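PDB 4GNX: putative uncharacterized protein from Ustilago maydis, which probably serves as the large subunit of replication protein A, which binds and protects single-stranded DNA during replication and repair. Local coordinates for residues 310-314 with 335-339. Coordinates in Å, arbitrary orientation, origin at the centre of the assembly. Residues are numbered along the deposited sequence.
Sequences ACASE and RSYAT. With ZN (zinc ion), chain I.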
# COMPACT_ATOMS: atom_id res chain seq x y z
N ALA C 310 25.83 26.69 11.64
CA ALA C 310 24.90 26.98 12.75
C ALA C 310 25.56 27.23 14.11
O ALA C 310 26.72 26.88 14.33
CB ALA C 310 23.86 25.86 12.85
N CYS C 311 24.78 27.82 15.03
CA CYS C 311 25.28 28.28 16.33
C CYS C 311 25.65 27.14 17.25
O CYS C 311 24.88 26.18 17.39
CB CYS C 311 24.21 29.15 16.99
SG CYS C 311 24.51 29.68 18.70
N ALA C 312 26.81 27.26 17.89
CA ALA C 312 27.32 26.22 18.79
C ALA C 312 26.71 26.25 20.20
O ALA C 312 27.20 25.58 21.12
CB ALA C 312 28.84 26.27 18.85
N SER C 313 25.62 27.01 20.38
CA SER C 313 24.92 27.06 21.66
C SER C 313 24.06 25.83 21.82
O SER C 313 23.41 25.39 20.86
CB SER C 313 24.04 28.30 21.79
OG SER C 313 24.77 29.42 22.28
N GLU C 314 24.05 25.29 23.03
CA GLU C 314 23.12 24.24 23.43
C GLU C 314 21.69 24.70 23.14
O GLU C 314 21.29 25.81 23.54
CB GLU C 314 23.32 23.90 24.92
CG GLU C 314 22.24 23.02 25.55
CD GLU C 314 22.09 21.66 24.87
OE1 GLU C 314 23.02 21.23 24.15
OE2 GLU C 314 21.03 21.02 25.06
N ARG C 335 27.20 36.17 20.57
CA ARG C 335 28.50 35.59 20.91
C ARG C 335 29.16 35.03 19.65
O ARG C 335 28.59 35.11 18.56
CB ARG C 335 28.34 34.49 21.96
CG ARG C 335 29.62 34.13 22.68
CD ARG C 335 29.57 32.74 23.26
NE ARG C 335 30.80 32.52 24.01
CZ ARG C 335 31.80 31.75 23.61
NH1 ARG C 335 31.72 31.08 22.47
NH2 ARG C 335 32.89 31.64 24.37
N SER C 336 30.36 34.47 19.81
CA SER C 336 31.16 33.95 18.71
C SER C 336 31.95 32.70 19.09
O SER C 336 32.42 32.58 20.22
CB SER C 336 32.12 35.00 18.15
OG SER C 336 31.42 36.05 17.51
N TYR C 337 32.10 31.79 18.13
CA TYR C 337 32.86 30.56 18.29
C TYR C 337 33.84 30.42 17.12
O TYR C 337 33.54 30.84 15.99
CB TYR C 337 31.91 29.38 18.29
CG TYR C 337 30.79 29.45 19.30
CD1 TYR C 337 29.61 30.16 19.04
CD2 TYR C 337 30.89 28.78 20.52
CE1 TYR C 337 28.58 30.21 19.97
CE2 TYR C 337 29.87 28.82 21.46
CZ TYR C 337 28.72 29.53 21.18
OH TYR C 337 27.73 29.55 22.14
N ALA C 338 35.01 29.83 17.39
CA ALA C 338 35.97 29.47 16.33
C ALA C 338 35.37 28.47 15.33
O ALA C 338 35.61 28.58 14.11
CB ALA C 338 37.24 28.91 16.93
N THR C 339 34.61 27.51 15.85
CA THR C 339 34.04 26.44 15.05
C THR C 339 32.53 26.60 14.93
O THR C 339 31.86 26.86 15.94
CB THR C 339 34.36 25.07 15.68
OG1 THR C 339 35.77 24.99 15.95
CG2 THR C 339 33.96 23.91 14.77
ZN ZN I . 22.64 31.00 19.00
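One aromatic ring, that of Tyr337, makes most of this contact, reaching from a short strand to the chain beside a zinc ion. Tyrosine suits the place by offering both a ring face and a hydroxyl at its tip. The main apolar interaction is a CH-pi contact: Ala312 CB sits 3.6 Å from the centroid of the Tyr337 ring and only 10° off its normal, so the methyl lies squarely over one face. Alanine's small side chain lets the backbone of 310-314 come close to the ring. Tyr337 OH and Ser313 OG share a hydrogen bond of 3.0 Å in which either hydroxyl could be the donor; serine is short, with a hydroxyl to meet the phenol. Cys311 SG lies obliquely beside the ring, 5.5 Å from the centroid of Tyr337 and 61° off its normal, with Tyr337 CE1 its nearest atom at 4.3 Å.

That sulfur, a thiolate ligand well suited to zinc, binds the ion at 2.3 Å, and Cys316, Cys330 and Cys333 complete the four-cysteine site; the model also links Cys311 to Cys333 by a disulfide. The arrangement is consistent with the zinc ribbon of the C-terminal OB domain of RPA large subunits. Segment 310-314 leaves the end of strand 290-310 of the OB-fold sheet, whereas strand 335-337 forms an edge of the small antiparallel sheet with 328-330 and 321-322, just before strand 341-352.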